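Local coordinates for sortase family protein (Streptococcus agalactiae, PDB 3O0P) that probably acts as a class C sortase, a cysteine transpeptidase that joins pilin subunits covalently during assembly of pili on the bacterial surface, at residues 11-16 and 143-148; 71-76 and 138-143. All coordinates share one frame; numbering follows the deposited sequence. Where two conformers were deposited one is given.

In the fold
Along the chain the segments come in the order 11-16, 71-76, 138-143 and 143-148, so contact 2 lies wholly within the span bridged by contact 1. Gln143 belongs to both, and the contact centres are about 12 Å apart. Contact 2 pairs strands 71-75 and 139-143, the junction that closes the eight-stranded sheet of the sortase beta-barrel. In contact 1 the N-terminal helix 11-18 covers the end of that junction and the turn leading into strand 148-159. The two meet directly: Phe13 CE1 approaches Gly71 N at 3.6 Å. Together they place the helical N-terminal region against the strand junction.

Contact 1: residues 11-16 and 143-148; sequences QDFERA and QNIKET
Phe13 carries the tight half of this contact, driving its ring from helix 11-18 into the turn between strands 139-143 and 148-159. Its CG stands anti to the backbone N (chi1 177°), and the ring enters edge first: CZ lies 3.7 Å from Asn144 C, which is in the ring plane, so the rim of the ring meets the peptide joining Asn144 to Ile145. Beside it, Ile145 CG2 packs 4.0 Å from Phe13 CZ, the two side chains crossing at about a right angle. With Ile145 CG1 in the crowded position between N and the carbonyl carbon (chi1 49°), CG2 lies anti to the carbonyl carbon and is the branch that meets Phe13. Arg28 and Met29 of helix 22-37 are further neighbours of the Ile145 side chain. Val66 and Ile72 add further packing to Phe13.

The turn holds its own shape. Asn144 OD1 accepts from Lys146 N at 2.8 Å, in the carbonyl plane, and from Glu147 N at 3.0 Å, above that plane; its ND2 donates to Pro106 O.

The other half is looser and polar. The extended chains of Glu14 and Gln143 cross at about a right angle, their carboxylate and amide planes 41° apart. Glu14 CG is 3.9 Å from Gln143 NE2, a van der Waals approach. A water joins the head groups, accepting from Gln143 NE2 at 3.2 Å and donating weakly to Glu14 OE1 at 3.4 Å. The stronger partner of Glu14 is Lys81, whose NZ forms a salt bridge with OE2 and probably steadies the carboxylate's charge.

Aromatic edge and weak water bridge are thus two of several links between N-terminal helix and barrel. The Asx turn and Asx motif of Asn144 shape the beta-hairpin connection on which the helix rests.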
loop_
_atom_site.group_PDB
_atom_site.type_symbol
_atom_site.label_atom_id
_atom_site.label_comp_id
_atom_site.label_asym_id
_atom_site.label_seq_id
_atom_site.Cartn_x
_atom_site.Cartn_y
_atom_site.Cartn_z
ATOM N N GLN A 11 2.513 16.732 2.858
ATOM C CA GLN A 11 2.743 17.918 2.046
ATOM C C GLN A 11 4.171 17.977 1.525
ATOM O O GLN A 11 4.422 18.469 0.414
ATOM C CB GLN A 11 2.480 19.183 2.866
ATOM C CG GLN A 11 1.015 19.503 3.124
ATOM C CD GLN A 11 0.829 20.479 4.285
ATOM O OE1 GLN A 11 1.326 20.248 5.389
ATOM N NE2 GLN A 11 0.113 21.570 4.041
ATOM N N ASP A 12 5.110 17.474 2.310
ATOM C CA ASP A 12 6.501 17.435 1.887
ATOM C C ASP A 12 6.675 16.549 0.642
ATOM O O ASP A 12 7.411 16.905 -0.271
ATOM C CB ASP A 12 7.418 16.943 3.018
ATOM C CG ASP A 12 7.091 15.519 3.499
ATOM O OD1 ASP A 12 5.935 15.073 3.372
ATOM O OD2 ASP A 12 8.002 14.850 4.022
ATOM N N PHE A 13 6.003 15.401 0.604
ATOM C CA PHE A 13 6.038 14.532 -0.579
ATOM C C PHE A 13 5.477 15.264 -1.802
ATOM O O PHE A 13 6.071 15.261 -2.884
ATOM C CB PHE A 13 5.271 13.219 -0.308
ATOM C CG PHE A 13 5.211 12.327 -1.517
ATOM C CD1 PHE A 13 6.221 11.407 -1.775
ATOM C CD2 PHE A 13 4.167 12.451 -2.437
ATOM C CE1 PHE A 13 6.174 10.620 -2.918
ATOM C CE2 PHE A 13 4.142 11.668 -3.573
ATOM C CZ PHE A 13 5.136 10.759 -3.797
ATOM N N GLU A 14 4.314 15.880 -1.641
ATOM C CA GLU A 14 3.712 16.585 -2.752
ATOM C C GLU A 14 4.655 17.643 -3.315
ATOM O O GLU A 14 4.797 17.783 -4.529
ATOM C CB GLU A 14 2.388 17.231 -2.340
ATOM C CG GLU A 14 1.333 16.234 -1.894
ATOM C CD GLU A 14 -0.032 16.851 -1.597
ATOM O OE1 GLU A 14 -0.286 18.014 -1.963
ATOM O OE2 GLU A 14 -0.870 16.135 -1.018
ATOM N N ARG A 15 5.259 18.421 -2.422
ATOM C CA ARG A 15 6.128 19.518 -2.837
ATOM C C ARG A 15 7.324 18.960 -3.596
ATOM O O ARG A 15 7.720 19.473 -4.651
ATOM C CB ARG A 15 6.589 20.293 -1.594
ATOM C CG ARG A 15 7.485 21.483 -1.806
ATOM C CD ARG A 15 7.880 22.088 -0.449
ATOM N NE ARG A 15 8.637 23.332 -0.537
ATOM C CZ ARG A 15 8.088 24.539 -0.516
ATOM N NH1 ARG A 15 6.770 24.676 -0.402
ATOM N NH2 ARG A 15 8.859 25.608 -0.591
ATOM N N ALA A 16 7.928 17.906 -3.056
ATOM C CA ALA A 16 9.123 17.354 -3.679
ATOM C C ALA A 16 8.803 16.665 -5.009
ATOM O O ALA A 16 9.572 16.756 -5.951
ATOM C CB ALA A 16 9.808 16.396 -2.726
ATOM N N GLN A 143 -1.339 8.453 -4.289
ATOM C CA GLN A 143 -0.564 9.414 -5.045
ATOM C C GLN A 143 0.881 8.982 -5.029
ATOM O O GLN A 143 1.452 8.699 -3.982
ATOM C CB GLN A 143 -0.710 10.809 -4.456
ATOM C CG GLN A 143 0.026 11.849 -5.254
ATOM C CD GLN A 143 -0.095 13.247 -4.674
ATOM O OE1 GLN A 143 -0.889 13.502 -3.759
ATOM N NE2 GLN A 143 0.721 14.162 -5.189
ATOM N N ASN A 144 1.468 8.886 -6.216
ATOM C CA ASN A 144 2.906 8.634 -6.350
ATOM C C ASN A 144 3.559 9.857 -6.997
ATOM O O ASN A 144 2.918 10.898 -7.147
ATOM C CB ASN A 144 3.165 7.336 -7.122
ATOM C CG ASN A 144 2.565 7.358 -8.521
ATOM O OD1 ASN A 144 2.665 8.355 -9.232
ATOM N ND2 ASN A 144 1.898 6.263 -8.903
ATOM N N ILE A 145 4.831 9.768 -7.351
ATOM C CA ILE A 145 5.535 10.934 -7.850
ATOM C C ILE A 145 4.939 11.455 -9.139
ATOM O O ILE A 145 5.164 12.615 -9.467
ATOM C CB ILE A 145 7.035 10.674 -8.072
ATOM C CG1 ILE A 145 7.290 9.385 -8.872
ATOM C CG2 ILE A 145 7.801 10.667 -6.744
ATOM C CD1 ILE A 145 8.697 9.232 -9.372
ATOM N N LYS A 146 4.238 10.611 -9.901
ATOM C CA LYS A 146 3.671 11.026 -11.175
ATOM C C LYS A 146 2.230 11.512 -11.096
ATOM O O LYS A 146 1.880 12.508 -11.717
ATOM C CB LYS A 146 3.760 9.873 -12.172
ATOM C CG LYS A 146 3.173 10.248 -13.534
ATOM C CD LYS A 146 3.287 9.162 -14.579
ATOM C CE LYS A 146 2.835 9.681 -15.959
ATOM N NZ LYS A 146 3.851 10.561 -16.575
ATOM N N GLU A 147 1.382 10.793 -10.371
ATOM C CA GLU A 147 -0.065 11.032 -10.484
ATOM C C GLU A 147 -0.786 10.354 -9.319
ATOM O O GLU A 147 -0.189 9.633 -8.530
ATOM C CB GLU A 147 -0.581 10.487 -11.841
ATOM C CG GLU A 147 -0.370 8.995 -11.984
ATOM C CD GLU A 147 -0.402 8.494 -13.422
ATOM O OE1 GLU A 147 -0.579 9.297 -14.375
ATOM O OE2 GLU A 147 -0.206 7.279 -13.585
ATOM N N THR A 148 -2.084 10.584 -9.238
ATOM C CA THR A 148 -2.931 9.911 -8.280
ATOM C C THR A 148 -3.738 8.856 -9.015
ATOM O O THR A 148 -4.332 9.121 -10.066
ATOM C CB THR A 148 -3.878 10.902 -7.601
ATOM O OG1 THR A 148 -3.107 11.880 -6.907
ATOM C CG2 THR A 148 -4.734 10.199 -6.603
HETATM O O HOH W 1 -0.097 17.273 -5.321
#

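Contact 2: residues 71-76 and 138-143; sequences GIISVP and DKFYIQ
Strands 71-75 and 139-143 run antiparallel: the axes of these short strand segments make 168° between their N-to-C directions and come within 4.6 Å. The pairing joins the two strands that stand first and last in the order across the sheet, closing the sortase beta-barrel. Strand 80-85 continues the sheet beyond 71-75, and strand 148-159 does so beyond 139-143.

Four backbone hydrogen bonds set the register, all with the donor in the carbonyl plane. Ile72 and Gln143 exchange two of 2.9 Å, Ile72 N to Gln143 O and Gln143 N to Ile72 O. In the next hydrogen-bonded pair, Ser74 N reaches Tyr141 O at 2.8 Å and is nearly straight (176°), while Tyr141 N returns to Ser74 O. Between them Ile73 and Ile142 form a non-hydrogen-bonded pair.

Side-chain packing differs on the two faces. On that of Ile73 and Ile142, Ile73 CG1 is anti to the backbone N, and its CD1 touches both Phe140 CD1 and Ile142 CG1 at 3.8 Å; Leu178 of strand 174-182 packs on Ile73 and Phe140. On the other face Ile72 and Gln143 point the same way, side by side, with Ile72 CD1 3.6 Å from Gln143 OE1, a methyl-to-amide-oxygen van der Waals approach.

Past the last bonded pair, Pro76 crosses Tyr141 at about a right angle and meets the edge of its ring, Pro76 CG lying 3.6 Å from Tyr141 CE2.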
loop_
_atom_site.group_PDB
_atom_site.type_symbol
_atom_site.label_atom_id
_atom_site.label_comp_id
_atom_site.label_asym_id
_atom_site.label_seq_id
_atom_site.Cartn_x
_atom_site.Cartn_y
_atom_site.Cartn_z
ATOM N N GLY A 71 4.774 7.638 -1.557
ATOM C CA GLY A 71 3.453 8.039 -1.950
ATOM C C GLY A 71 2.616 8.465 -0.781
ATOM O O GLY A 71 3.119 8.645 0.325
ATOM N N ILE A 72 1.336 8.628 -1.058
ATOM C CA ILE A 72 0.323 9.010 -0.083
ATOM C C ILE A 72 -0.895 8.121 -0.309
ATOM O O ILE A 72 -1.342 7.973 -1.452
ATOM C CB ILE A 72 -0.105 10.468 -0.267
ATOM C CG1 ILE A 72 1.096 11.401 -0.118
ATOM C CG2 ILE A 72 -1.233 10.837 0.692
ATOM C CD1 ILE A 72 0.836 12.786 -0.640
ATOM N N ILE A 73 -1.416 7.528 0.767
ATOM C CA ILE A 73 -2.657 6.763 0.693
ATOM C C ILE A 73 -3.781 7.579 1.322
ATOM O O ILE A 73 -3.679 8.023 2.465
ATOM C CB ILE A 73 -2.519 5.360 1.379
ATOM C CG1 ILE A 73 -3.840 4.582 1.394
ATOM C CG2 ILE A 73 -1.948 5.447 2.792
ATOM C CD1 ILE A 73 -4.345 4.161 0.033
ATOM N N SER A 74 -4.842 7.797 0.549
ATOM C CA SER A 74 -6.025 8.515 1.006
ATOM C C SER A 74 -7.211 7.583 1.053
ATOM O O SER A 74 -7.524 6.937 0.060
ATOM C CB SER A 74 -6.354 9.683 0.068
ATOM O OG SER A 74 -5.309 10.621 0.061
ATOM N N VAL A 75 -7.872 7.537 2.201
ATOM C CA VAL A 75 -9.065 6.725 2.382
ATOM C C VAL A 75 -10.149 7.670 2.946
ATOM O O VAL A 75 -10.272 7.829 4.170
ATOM C CB VAL A 75 -8.850 5.519 3.324
ATOM C CG1 VAL A 75 -10.026 4.590 3.203
ATOM C CG2 VAL A 75 -7.561 4.809 2.979
ATOM N N PRO A 76 -10.912 8.339 2.063
ATOM C CA PRO A 76 -11.781 9.429 2.557
ATOM C C PRO A 76 -12.836 9.023 3.578
ATOM O O PRO A 76 -13.188 9.789 4.477
ATOM C CB PRO A 76 -12.439 9.957 1.276
ATOM C CG PRO A 76 -11.474 9.655 0.214
ATOM C CD PRO A 76 -10.753 8.392 0.597
ATOM N N ASP A 138 -16.773 1.664 -1.924
ATOM C CA ASP A 138 -15.976 2.750 -1.380
ATOM C C ASP A 138 -14.677 2.872 -2.166
ATOM O O ASP A 138 -14.275 1.951 -2.861
ATOM C CB ASP A 138 -15.658 2.530 0.098
ATOM C CG ASP A 138 -16.875 2.631 0.974
ATOM O OD1 ASP A 138 -17.880 3.261 0.578
ATOM O OD2 ASP A 138 -16.794 2.101 2.086
ATOM N N LYS A 139 -14.021 4.020 -2.059
ATOM C CA LYS A 139 -12.843 4.295 -2.872
ATOM C C LYS A 139 -11.644 4.695 -2.031
ATOM O O LYS A 139 -11.748 5.171 -0.907
ATOM C CB LYS A 139 -13.172 5.378 -3.914
ATOM C CG LYS A 139 -14.288 4.960 -4.876
ATOM C CD LYS A 139 -14.841 6.106 -5.680
ATOM C CE LYS A 139 -16.050 5.655 -6.474
ATOM N NZ LYS A 139 -17.168 5.207 -5.600
ATOM N N PHE A 140 -10.475 4.475 -2.599
ATOM C CA PHE A 140 -9.241 4.963 -2.013
ATOM C C PHE A 140 -8.298 5.338 -3.117
ATOM O O PHE A 140 -8.465 4.927 -4.261
ATOM C CB PHE A 140 -8.632 3.977 -1.015
ATOM C CG PHE A 140 -8.273 2.617 -1.578
ATOM C CD1 PHE A 140 -7.010 2.373 -2.088
ATOM C CD2 PHE A 140 -9.178 1.564 -1.532
ATOM C CE1 PHE A 140 -6.665 1.127 -2.550
ATOM C CE2 PHE A 140 -8.815 0.307 -1.989
ATOM C CZ PHE A 140 -7.557 0.096 -2.494
ATOM N N TYR A 141 -7.321 6.155 -2.755
ATOM C CA TYR A 141 -6.468 6.816 -3.726
ATOM C C TYR A 141 -5.009 6.706 -3.310
ATOM O O TYR A 141 -4.694 6.882 -2.143
ATOM C CB TYR A 141 -6.893 8.298 -3.798
ATOM C CG TYR A 141 -8.385 8.454 -3.991
ATOM C CD1 TYR A 141 -8.927 8.554 -5.260
ATOM C CD2 TYR A 141 -9.255 8.462 -2.904
ATOM C CE1 TYR A 141 -10.289 8.667 -5.450
ATOM C CE2 TYR A 141 -10.633 8.564 -3.091
ATOM C CZ TYR A 141 -11.133 8.665 -4.365
ATOM O OH TYR A 141 -12.486 8.786 -4.568
ATOM N N ILE A 142 -4.125 6.460 -4.273
ATOM C CA ILE A 142 -2.693 6.464 -4.014
ATOM C C ILE A 142 -2.059 7.520 -4.897
ATOM O O ILE A 142 -2.243 7.492 -6.119
ATOM C CB ILE A 142 -2.058 5.085 -4.305
ATOM C CG1 ILE A 142 -2.635 4.036 -3.356
ATOM C CG2 ILE A 142 -0.544 5.145 -4.149
ATOM C CD1 ILE A 142 -2.352 2.618 -3.773
ATOM N N GLN A 143 -1.339 8.453 -4.289
ATOM C CA GLN A 143 -0.564 9.414 -5.045
ATOM C C GLN A 143 0.881 8.982 -5.029
ATOM O O GLN A 143 1.452 8.699 -3.982
ATOM C CB GLN A 143 -0.710 10.809 -4.456
ATOM C CG GLN A 143 0.026 11.849 -5.254
ATOM C CD GLN A 143 -0.095 13.247 -4.674
ATOM O OE1 GLN A 143 -0.889 13.502 -3.759
ATOM N NE2 GLN A 143 0.721 14.162 -5.189
#